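Local coordinates for protein dextranase (Pseudarthrobacter oxydans, PDB 6NZS) that catalyses the endohydrolysis of (1->6)-alpha-D-glucosidic linkages in dextran, at residues Y445-L450 with T485-R490; N408-V413 with M438-V443; I479-M484 with L505-W510; S453-D458 with Y492-T497. All blocks are in the same frame, centred on the assembly; numbering follows the deposited sequence.

Contact 1: residues Y445-L450 with T485-R490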
# COMPACT_ATOMS: atom_id res chain seq x y z
N TYR A 445 -5.43 -13.99 -13.99
CA TYR A 445 -4.69 -14.86 -13.08
C TYR A 445 -4.16 -14.12 -11.86
O TYR A 445 -3.86 -14.77 -10.85
CB TYR A 445 -3.49 -15.51 -13.78
CG TYR A 445 -3.82 -16.36 -14.98
CD1 TYR A 445 -4.15 -17.71 -14.84
CD2 TYR A 445 -3.78 -15.83 -16.26
CE1 TYR A 445 -4.43 -18.50 -15.96
CE2 TYR A 445 -4.07 -16.60 -17.38
CZ TYR A 445 -4.39 -17.93 -17.22
OH TYR A 445 -4.67 -18.70 -18.33
N ASN A 446 -4.02 -12.80 -11.93
CA ASN A 446 -3.37 -12.01 -10.88
C ASN A 446 -4.35 -10.97 -10.33
O ASN A 446 -4.19 -9.77 -10.56
CB ASN A 446 -2.06 -11.36 -11.38
CG ASN A 446 -2.28 -10.36 -12.52
OD1 ASN A 446 -3.09 -10.60 -13.42
ND2 ASN A 446 -1.56 -9.25 -12.48
N THR A 447 -5.35 -11.43 -9.60
CA THR A 447 -6.33 -10.53 -9.00
C THR A 447 -6.91 -11.23 -7.77
O THR A 447 -6.40 -12.28 -7.36
CB THR A 447 -7.36 -10.08 -10.05
OG1 THR A 447 -8.22 -9.05 -9.50
CG2 THR A 447 -8.20 -11.25 -10.52
N CYS A 448 -7.95 -10.62 -7.19
CA CYS A 448 -8.64 -11.06 -5.97
C CYS A 448 -7.93 -10.59 -4.72
O CYS A 448 -6.82 -10.05 -4.78
CB CYS A 448 -8.86 -12.58 -5.90
SG CYS A 448 -9.57 -13.34 -7.37
N ILE A 449 -8.56 -10.80 -3.56
CA ILE A 449 -7.94 -10.42 -2.30
C ILE A 449 -6.66 -11.22 -2.05
O ILE A 449 -5.63 -10.66 -1.67
CB ILE A 449 -8.95 -10.54 -1.15
CG1 ILE A 449 -10.21 -9.69 -1.43
CG2 ILE A 449 -8.30 -10.15 0.17
CD1 ILE A 449 -9.95 -8.19 -1.53
N LEU A 450 -6.71 -12.54 -2.25
CA LEU A 450 -5.56 -13.42 -2.08
C LEU A 450 -5.25 -14.14 -3.39
O LEU A 450 -6.16 -14.57 -4.11
CB LEU A 450 -5.82 -14.45 -0.97
CG LEU A 450 -6.11 -13.85 0.41
CD1 LEU A 450 -7.58 -14.03 0.79
CD2 LEU A 450 -5.19 -14.48 1.46
N THR A 485 -16.11 -5.91 -3.90
CA THR A 485 -14.88 -6.37 -4.54
C THR A 485 -15.23 -7.41 -5.59
O THR A 485 -16.40 -7.76 -5.80
CB THR A 485 -13.83 -6.88 -3.53
OG1 THR A 485 -12.56 -6.95 -4.18
CG2 THR A 485 -14.18 -8.27 -2.99
N ASN A 486 -14.19 -7.90 -6.28
CA ASN A 486 -14.40 -8.79 -7.42
C ASN A 486 -14.31 -10.27 -7.07
O ASN A 486 -15.14 -11.06 -7.55
CB ASN A 486 -13.49 -8.43 -8.61
CG ASN A 486 -12.02 -8.67 -8.35
OD1 ASN A 486 -11.54 -8.59 -7.21
ND2 ASN A 486 -11.27 -8.94 -9.42
N CYS A 487 -13.34 -10.70 -6.26
CA CYS A 487 -13.18 -12.13 -5.99
C CYS A 487 -12.33 -12.32 -4.74
O CYS A 487 -11.52 -11.47 -4.39
CB CYS A 487 -12.59 -12.88 -7.19
SG CYS A 487 -11.12 -12.15 -7.94
N ALA A 488 -12.52 -13.47 -4.09
CA ALA A 488 -11.84 -13.75 -2.83
C ALA A 488 -10.42 -14.27 -3.02
O ALA A 488 -9.47 -13.70 -2.47
CB ALA A 488 -12.65 -14.74 -1.99
N ILE A 489 -10.25 -15.36 -3.77
CA ILE A 489 -8.96 -16.05 -3.79
C ILE A 489 -8.77 -16.81 -5.10
O ILE A 489 -9.66 -17.55 -5.53
CB ILE A 489 -8.79 -16.96 -2.56
CG1 ILE A 489 -7.42 -17.64 -2.57
CG2 ILE A 489 -9.91 -18.00 -2.49
CD1 ILE A 489 -7.02 -18.20 -1.20
N ARG A 490 -7.61 -16.64 -5.72
CA ARG A 490 -7.23 -17.45 -6.88
C ARG A 490 -5.83 -17.97 -6.66
O ARG A 490 -4.87 -17.20 -6.61
CB ARG A 490 -7.33 -16.67 -8.19
CG ARG A 490 -8.76 -16.56 -8.69
CD ARG A 490 -8.92 -15.68 -9.92
NE ARG A 490 -10.33 -15.37 -10.08
CZ ARG A 490 -10.83 -14.43 -10.87
NH1 ARG A 490 -10.03 -13.70 -11.64
NH2 ARG A 490 -12.14 -14.22 -10.88

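Contact 2: residues N408-V413 with M438-V443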
# COMPACT_ATOMS: atom_id res chain seq x y z
N ASN A 408 -5.97 -0.09 -5.69
CA ASN A 408 -6.46 0.50 -6.93
C ASN A 408 -6.99 -0.60 -7.85
O ASN A 408 -7.80 -1.42 -7.41
CB ASN A 408 -5.41 1.42 -7.57
CG ASN A 408 -5.25 2.74 -6.80
OD1 ASN A 408 -5.82 2.92 -5.73
ND2 ASN A 408 -4.50 3.67 -7.39
N GLU A 409 -6.54 -0.66 -9.11
CA GLU A 409 -7.19 -1.51 -10.11
C GLU A 409 -6.48 -2.83 -10.35
O GLU A 409 -7.14 -3.86 -10.56
CB GLU A 409 -7.24 -0.77 -11.45
CG GLU A 409 -8.13 0.46 -11.44
CD GLU A 409 -7.36 1.75 -11.33
OE1 GLU A 409 -6.12 1.70 -11.16
OE2 GLU A 409 -7.99 2.82 -11.40
N ASN A 410 -5.16 -2.81 -10.37
CA ASN A 410 -4.37 -3.85 -11.01
C ASN A 410 -3.68 -4.72 -9.98
O ASN A 410 -3.13 -4.21 -8.99
CB ASN A 410 -3.33 -3.16 -11.89
CG ASN A 410 -2.45 -4.13 -12.59
OD1 ASN A 410 -2.91 -4.87 -13.46
ND2 ASN A 410 -1.17 -4.15 -12.22
N GLY A 411 -3.68 -6.03 -10.22
CA GLY A 411 -3.08 -6.98 -9.31
C GLY A 411 -3.99 -7.31 -8.14
O GLY A 411 -5.03 -6.68 -7.94
N PRO A 412 -3.62 -8.32 -7.37
CA PRO A 412 -4.38 -8.69 -6.17
C PRO A 412 -3.94 -7.83 -4.99
O PRO A 412 -3.12 -6.92 -5.12
CB PRO A 412 -3.91 -10.13 -5.95
CG PRO A 412 -2.46 -10.06 -6.32
CD PRO A 412 -2.42 -9.16 -7.54
N VAL A 413 -4.51 -8.13 -3.83
CA VAL A 413 -4.01 -7.54 -2.59
C VAL A 413 -2.79 -8.30 -2.08
O VAL A 413 -1.68 -7.75 -2.01
CB VAL A 413 -5.13 -7.41 -1.53
CG1 VAL A 413 -4.58 -6.81 -0.25
CG2 VAL A 413 -6.28 -6.55 -2.08
N MET A 438 -10.73 -3.40 -8.17
CA MET A 438 -10.44 -4.59 -8.96
C MET A 438 -11.67 -4.94 -9.80
O MET A 438 -12.75 -5.21 -9.26
CB MET A 438 -10.02 -5.75 -8.05
CG MET A 438 -8.71 -5.44 -7.30
SD MET A 438 -8.01 -6.84 -6.37
CE MET A 438 -9.30 -7.10 -5.16
N TYR A 439 -11.53 -4.89 -11.12
CA TYR A 439 -12.70 -4.72 -11.98
C TYR A 439 -12.83 -5.69 -13.15
O TYR A 439 -13.82 -5.60 -13.86
CB TYR A 439 -12.74 -3.29 -12.55
CG TYR A 439 -11.66 -2.96 -13.58
CD1 TYR A 439 -11.87 -3.19 -14.94
CD2 TYR A 439 -10.45 -2.40 -13.19
CE1 TYR A 439 -10.89 -2.88 -15.88
CE2 TYR A 439 -9.47 -2.08 -14.12
CZ TYR A 439 -9.70 -2.32 -15.46
OH TYR A 439 -8.73 -1.99 -16.38
N TRP A 440 -11.87 -6.58 -13.36
CA TRP A 440 -11.74 -7.25 -14.66
C TRP A 440 -12.98 -8.06 -15.02
O TRP A 440 -13.50 -8.86 -14.23
CB TRP A 440 -10.54 -8.20 -14.63
CG TRP A 440 -9.25 -7.58 -14.21
CD1 TRP A 440 -8.54 -7.88 -13.08
CD2 TRP A 440 -8.49 -6.60 -14.92
NE1 TRP A 440 -7.39 -7.13 -13.05
CE2 TRP A 440 -7.33 -6.35 -14.17
CE3 TRP A 440 -8.67 -5.92 -16.13
CZ2 TRP A 440 -6.36 -5.43 -14.57
CZ3 TRP A 440 -7.71 -5.00 -16.53
CH2 TRP A 440 -6.57 -4.77 -15.75
N LYS A 441 -13.44 -7.88 -16.27
CA LYS A 441 -14.52 -8.70 -16.80
C LYS A 441 -14.04 -10.12 -17.08
O LYS A 441 -14.76 -11.09 -16.80
CB LYS A 441 -15.02 -8.03 -18.08
CG LYS A 441 -15.99 -8.81 -18.95
CD LYS A 441 -16.29 -7.97 -20.20
CE LYS A 441 -16.96 -8.77 -21.31
NZ LYS A 441 -17.24 -7.92 -22.50
N ASP A 442 -12.84 -10.26 -17.62
CA ASP A 442 -12.30 -11.59 -17.86
C ASP A 442 -11.69 -12.13 -16.57
O ASP A 442 -11.44 -11.38 -15.62
CB ASP A 442 -11.28 -11.59 -19.02
CG ASP A 442 -10.13 -10.60 -18.82
OD1 ASP A 442 -10.32 -9.54 -18.21
OD2 ASP A 442 -9.00 -10.89 -19.31
N VAL A 443 -11.45 -13.44 -16.55
CA VAL A 443 -10.92 -14.11 -15.35
C VAL A 443 -9.40 -14.03 -15.43
O VAL A 443 -8.74 -14.88 -16.03
CB VAL A 443 -11.44 -15.54 -15.22
CG1 VAL A 443 -10.81 -16.24 -14.02
CG2 VAL A 443 -12.97 -15.55 -15.12
O HOH W 1 -6.91 -6.72 -9.98
O HOH W 2 -4.62 -7.70 -12.38

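Contact 3: residues I479-M484 with L505-W510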
# COMPACT_ATOMS: atom_id res chain seq x y z
N ILE A 479 -9.20 -10.37 7.56
CA ILE A 479 -9.05 -9.57 6.35
C ILE A 479 -10.42 -8.97 6.09
O ILE A 479 -11.33 -9.65 5.59
CB ILE A 479 -8.57 -10.38 5.14
CG1 ILE A 479 -7.29 -11.16 5.45
CG2 ILE A 479 -8.35 -9.43 3.96
CD1 ILE A 479 -6.87 -12.10 4.32
N THR A 480 -10.59 -7.70 6.44
CA THR A 480 -11.86 -7.02 6.30
C THR A 480 -11.86 -6.24 4.99
O THR A 480 -11.00 -5.37 4.78
CB THR A 480 -12.06 -6.08 7.49
OG1 THR A 480 -12.13 -6.87 8.70
CG2 THR A 480 -13.33 -5.27 7.34
N VAL A 481 -12.79 -6.57 4.10
CA VAL A 481 -12.88 -5.94 2.79
C VAL A 481 -14.17 -5.14 2.76
O VAL A 481 -15.28 -5.69 2.85
CB VAL A 481 -12.85 -6.98 1.66
CG1 VAL A 481 -12.90 -6.28 0.30
CG2 VAL A 481 -11.60 -7.85 1.79
N GLU A 482 -14.03 -3.82 2.69
CA GLU A 482 -15.18 -2.93 2.80
C GLU A 482 -15.72 -2.55 1.43
O GLU A 482 -14.95 -2.38 0.47
CB GLU A 482 -14.80 -1.67 3.59
CG GLU A 482 -14.25 -2.00 4.99
CD GLU A 482 -14.50 -0.91 6.01
OE1 GLU A 482 -15.54 -0.23 5.93
OE2 GLU A 482 -13.65 -0.74 6.90
N GLY A 483 -17.04 -2.41 1.33
CA GLY A 483 -17.65 -2.18 0.03
C GLY A 483 -17.56 -3.41 -0.86
O GLY A 483 -17.38 -4.55 -0.41
N MET A 484 -17.69 -3.17 -2.17
CA MET A 484 -17.71 -4.24 -3.16
C MET A 484 -16.31 -4.62 -3.61
O MET A 484 -15.41 -3.78 -3.70
CB MET A 484 -18.48 -3.79 -4.40
CG MET A 484 -19.93 -3.46 -4.15
SD MET A 484 -20.77 -2.91 -5.65
CE MET A 484 -20.01 -1.33 -5.93
N LEU A 505 -11.86 -13.77 6.58
CA LEU A 505 -11.97 -12.97 5.36
C LEU A 505 -13.43 -12.57 5.26
O LEU A 505 -14.29 -13.40 4.94
CB LEU A 505 -11.54 -13.79 4.14
CG LEU A 505 -11.85 -13.15 2.78
CD1 LEU A 505 -11.14 -11.81 2.65
CD2 LEU A 505 -11.50 -14.08 1.63
N ASN A 506 -13.73 -11.31 5.57
CA ASN A 506 -15.10 -10.82 5.58
C ASN A 506 -15.24 -9.75 4.52
O ASN A 506 -14.57 -8.72 4.57
CB ASN A 506 -15.53 -10.34 6.98
CG ASN A 506 -14.71 -9.18 7.49
OD1 ASN A 506 -15.14 -8.03 7.44
ND2 ASN A 506 -13.54 -9.48 8.06
N ILE A 507 -16.07 -10.04 3.52
CA ILE A 507 -16.27 -9.17 2.36
C ILE A 507 -17.67 -8.58 2.46
O ILE A 507 -18.64 -9.30 2.67
CB ILE A 507 -16.08 -9.97 1.06
CG1 ILE A 507 -14.63 -10.47 0.96
CG2 ILE A 507 -16.45 -9.14 -0.16
CD1 ILE A 507 -14.40 -11.44 -0.21
N ASP A 508 -17.77 -7.25 2.31
CA ASP A 508 -19.08 -6.61 2.41
C ASP A 508 -20.02 -7.09 1.30
O ASP A 508 -21.18 -7.41 1.55
CB ASP A 508 -18.95 -5.09 2.33
CG ASP A 508 -18.60 -4.45 3.66
OD1 ASP A 508 -18.51 -5.17 4.67
OD2 ASP A 508 -18.41 -3.22 3.67
N ALA A 509 -19.54 -7.10 0.06
CA ALA A 509 -20.41 -7.37 -1.08
C ALA A 509 -19.56 -7.71 -2.29
O ALA A 509 -18.39 -7.33 -2.37
CB ALA A 509 -21.29 -6.15 -1.40
N TRP A 510 -20.16 -8.44 -3.22
CA TRP A 510 -19.57 -8.55 -4.55
C TRP A 510 -19.98 -7.35 -5.40
O TRP A 510 -21.00 -6.70 -5.15
CB TRP A 510 -20.02 -9.82 -5.26
CG TRP A 510 -19.69 -11.08 -4.52
CD1 TRP A 510 -20.57 -12.04 -4.11
CD2 TRP A 510 -18.38 -11.54 -4.14
NE1 TRP A 510 -19.90 -13.06 -3.47
CE2 TRP A 510 -18.56 -12.78 -3.47
CE3 TRP A 510 -17.09 -11.02 -4.27
CZ2 TRP A 510 -17.48 -13.50 -2.94
CZ3 TRP A 510 -16.02 -11.73 -3.75
CH2 TRP A 510 -16.22 -12.96 -3.09
O HOH W 3 -17.89 -1.88 5.94

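Contact 4: residues S453-D458 with Y492-T497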
# COMPACT_ATOMS: atom_id res chain seq x y z
N SER A 453 -0.51 -15.93 -8.40
CA SER A 453 -0.59 -15.76 -9.84
C SER A 453 0.19 -16.87 -10.55
O SER A 453 1.13 -17.46 -10.00
CB SER A 453 -0.02 -14.41 -10.26
OG SER A 453 -0.14 -14.22 -11.67
N SER A 454 -0.22 -17.16 -11.78
CA SER A 454 0.54 -18.03 -12.67
C SER A 454 1.89 -17.39 -12.99
O SER A 454 2.19 -16.27 -12.59
CB SER A 454 -0.28 -18.32 -13.92
OG SER A 454 -0.66 -17.11 -14.54
N HIS A 455 2.72 -18.11 -13.76
CA HIS A 455 4.13 -17.73 -13.91
C HIS A 455 4.29 -16.48 -14.76
O HIS A 455 3.71 -16.36 -15.83
CB HIS A 455 4.91 -18.88 -14.54
CG HIS A 455 6.37 -18.86 -14.21
ND1 HIS A 455 7.24 -17.93 -14.73
CD2 HIS A 455 7.10 -19.65 -13.39
CE1 HIS A 455 8.46 -18.16 -14.25
NE2 HIS A 455 8.40 -19.19 -13.44
N TRP A 456 5.15 -15.56 -14.29
CA TRP A 456 5.39 -14.32 -15.01
C TRP A 456 5.96 -14.56 -16.41
O TRP A 456 5.75 -13.74 -17.31
CB TRP A 456 6.33 -13.40 -14.22
CG TRP A 456 7.75 -13.90 -14.11
CD1 TRP A 456 8.27 -14.67 -13.13
CD2 TRP A 456 8.82 -13.64 -15.03
NE1 TRP A 456 9.61 -14.92 -13.37
CE2 TRP A 456 9.97 -14.29 -14.53
CE3 TRP A 456 8.92 -12.91 -16.23
CZ2 TRP A 456 11.20 -14.25 -15.19
CZ3 TRP A 456 10.14 -12.87 -16.88
CH2 TRP A 456 11.26 -13.54 -16.36
N GLU A 457 6.68 -15.67 -16.62
CA GLU A 457 7.26 -15.92 -17.93
C GLU A 457 6.19 -16.27 -18.96
O GLU A 457 6.39 -16.04 -20.16
CB GLU A 457 8.28 -17.05 -17.85
CG GLU A 457 9.59 -16.67 -17.18
CD GLU A 457 10.47 -17.87 -16.87
OE1 GLU A 457 10.05 -19.01 -17.16
OE2 GLU A 457 11.58 -17.67 -16.34
N ASP A 458 5.06 -16.82 -18.52
CA ASP A 458 3.98 -17.20 -19.43
C ASP A 458 2.76 -17.47 -18.54
O ASP A 458 2.57 -18.59 -18.04
CB ASP A 458 4.33 -18.41 -20.27
CG ASP A 458 3.25 -18.76 -21.29
OD1 ASP A 458 2.15 -18.17 -21.25
OD2 ASP A 458 3.50 -19.64 -22.15
N TYR A 492 -3.18 -20.33 -8.37
CA TYR A 492 -2.59 -21.15 -9.42
C TYR A 492 -1.28 -21.67 -8.83
O TYR A 492 -0.28 -20.95 -8.79
CB TYR A 492 -2.41 -20.35 -10.71
CG TYR A 492 -3.73 -19.71 -11.08
CD1 TYR A 492 -4.74 -20.46 -11.68
CD2 TYR A 492 -3.99 -18.38 -10.76
CE1 TYR A 492 -5.98 -19.88 -11.97
CE2 TYR A 492 -5.20 -17.80 -11.05
CZ TYR A 492 -6.18 -18.55 -11.66
OH TYR A 492 -7.40 -17.97 -11.94
N ALA A 493 -1.32 -22.89 -8.30
CA ALA A 493 -0.22 -23.39 -7.47
C ALA A 493 0.98 -23.74 -8.33
O ALA A 493 0.91 -24.64 -9.18
CB ALA A 493 -0.67 -24.61 -6.67
N LEU A 494 2.08 -23.02 -8.11
CA LEU A 494 3.34 -23.28 -8.79
C LEU A 494 4.29 -24.10 -7.94
O LEU A 494 5.40 -24.42 -8.40
CB LEU A 494 4.00 -21.96 -9.21
CG LEU A 494 3.16 -21.08 -10.15
CD1 LEU A 494 3.84 -19.73 -10.34
CD2 LEU A 494 2.95 -21.77 -11.49
N SER A 495 3.87 -24.45 -6.73
CA SER A 495 4.65 -25.23 -5.78
C SER A 495 3.67 -26.12 -5.02
O SER A 495 2.47 -25.86 -5.00
CB SER A 495 5.35 -24.31 -4.76
OG SER A 495 6.17 -23.34 -5.39
N ASP A 496 4.19 -27.19 -4.42
CA ASP A 496 3.41 -27.89 -3.41
C ASP A 496 2.92 -26.87 -2.39
O ASP A 496 3.67 -25.97 -2.00
CB ASP A 496 4.25 -28.95 -2.70
CG ASP A 496 4.49 -30.19 -3.55
OD1 ASP A 496 4.01 -30.27 -4.70
OD2 ASP A 496 5.19 -31.10 -3.05
N THR A 497 1.65 -26.99 -1.99
CA THR A 497 1.00 -25.97 -1.18
C THR A 497 0.30 -26.65 -0.01
O THR A 497 -0.57 -27.50 -0.21
CB THR A 497 -0.00 -25.19 -2.03
OG1 THR A 497 0.69 -24.54 -3.10
CG2 THR A 497 -0.71 -24.14 -1.19

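Contact 1: residues Y445-L450 with T485-R490
Where two successive coils of the parallel beta-solenoid turn into neighbouring strands (450-452 and 489-493), a disulfide ties Cys448 to Cys487, with SG to SG at 2.0 Å and a torsion of -95° about the S-S bond. The bridge lies over one face of the Arg490 guanidinium: Cys487 SG sits above its centre, 3.7 Å from CZ, and Cys448 SG is 3.5 Å from NE. The same group is held by backbone carbonyls, NE by Val519, NH2 by Ser517 and NH1 by Lys444, which together fix its rotation beneath the sulfurs. Thr447 and Asn486 reach toward each other tip to tip; Thr447 OG1, anti to its backbone N (chi1 -172°), accepts from Asn486 ND2 at 3.1 Å, in the amide plane and nearly straight (166°). Past the disulfide the backbones join. Ile449 N donates to Cys487 O (3.1 Å), Leu450 N to Ala488 O (3.0 Å), and Arg490 N returns to Leu450 O (3.0 Å). Leu450 and Ile489 form a parallel bridge whose side chains share one face, Leu450 CB lying 3.9 Å from Ile489 CG1. Such in-register stacking of successive coils is the hallmark of the pectin-lyase-like parallel beta-helix.

Contact 2: residues N408-V413 with M438-V443
Met438 supplies the close-packed part of this contact, laying its thioether against the backbone of Gly411 and Pro412. SD stands 3.4 Å from Gly411 O and also faces Pro412 CA. The chain is extended to SD and then bends (chi3 -64°), placing CE 4.3 Å from Val413 CG2. An alanine in place of Met438 would probably open a gap beside Gly411 and Pro412 and leave Val413 without its methyl neighbour. Beside this, Glu409 CB meets the edge of the Tyr439 ring in plane, 3.7 Å from CE2; its carboxylate plane stands 87° from the ring, and OE2 is in a salt bridge with Arg437.

The other half, around the partly exposed Trp440 and Asn410, is joined through water and has no direct hydrogen bond. One water lies 2.9 Å from Glu409 O and 2.8 Å from Gly411 O, with more acceptors around it than it has protons, and takes only a weak bond from the indole. A second water accepts from Gly411 N at 2.9 Å and from Trp440 NE1 at 2.9 Å. Asn410 OD1, meanwhile, comes to the indole edge, 3.7 Å from CZ2. Gly411, at positive phi, uses its N for one water and its O for the other.

The two loops follow consecutive coil strands, 398-407 and 423-435. Met438 also touches Lys407 of the former, Val413 packs on Ile405, and Leu168 of strand 168-169 lies against both Glu409 and Tyr439.

Contact 3: residues I479-M484 with L505-W510
Asn506 and Thr480 meet on the partly exposed face of two neighbouring parallel strands, whose axes lie 8° apart. Asn506 ND2 donates to Thr480 OG1 at 3.0 Å, with the oxygen in the amide plane; chi1 of 62° turns CG toward the neighbouring strand. ND2 also bonds Asn504 O. A leucine in place of Asn506 would probably leave Thr480 OG1 and Asn504 O without this donor. The backbone sets the register: Asn506 N to Ile479 O is 2.9 Å, Val481 N to Asn506 O 2.8 Å and Asp508 N to Val481 O 3.0 Å. On the opposite, buried face, Val481 CB and Ile507 CG1 lie 4.0 Å apart, side by side, while Leu505 CD1 fills in against Ile479.

At the corner a beta bulge shifts the register by one before Met484 pairs with Ala509. Asp508 OD2 accepts from Gly483 N at 2.8 Å, met from 36° above the carboxylate plane. Further out, a water donates to OD2 (2.7 Å) and to Glu482 OE1 (2.9 Å); OE1 is bonded by Ser119 OG, and Arg117 offers it a long, weak ion pair. The carboxylates of Glu482 and Asp508 come near without touching, and the water and Gly483 amide are likely to ease their mutual repulsion.

Contact 4: residues S453-D458 with Y492-T497
Tyr492 begins the contact by setting its CB 4.0 Å from Ser454 N. Its CG is anti to the carbonyl carbon (chi1 -53°), and the ring it carries meets Ser453 CA at an edge, near the ring plane. OH bonds His521 ND1, and the ring packs edge-to-face with that of Tyr445. Two residues on, Leu494 reaches the turn with a single branch. CD1, anti to CA (chi2 173°), lies 3.6 Å from Ser453 O and 3.9 Å from His455 N, and comes to the His455 ring obliquely. Beyond it the chain leaves into strand 495-507.

The facing loop keeps its own shape. His455 to Asp458 form a type I turn, closed by Asp458 N to His455 O (3.0 Å), and Glu457 N donates in the ring plane to His455 ND1 (3.0 Å). Ser453 OG donates to Ser454 O at 3.2 Å.

Between the segments, then, hydrocarbon meets backbone. Ser454 N is buried here without a partner in the model, which probably carries some desolvation cost. The join depends on dispersion and shape, while the polar ties lie just outside, Tyr492 O being bonded by Ser452 OG and its hydroxyl by His521.

From the N terminus, contact 2 comes first: its 408-413 and 438-443 segments close a loop of 24 residues before contact 1 opens at 445. Contact 4 then opens at 453 and contact 3 at 479; the three close in the same order, at 485-490, 492-497 and 505-510, so each crosses the other two and none nests. Contact 1 meets all the others, contact 2 through Val413 N and Cys448 O, contact 3 through Thr485 N and Ala509 O, contact 4 through Tyr445 on Ser454. Contacts 3 and 4, centres about 26 Å apart, share strand 495-507. The four contacts tie consecutive coils, from the loops after strands 398-407 and 423-435 to strands 489-493 and 495-507.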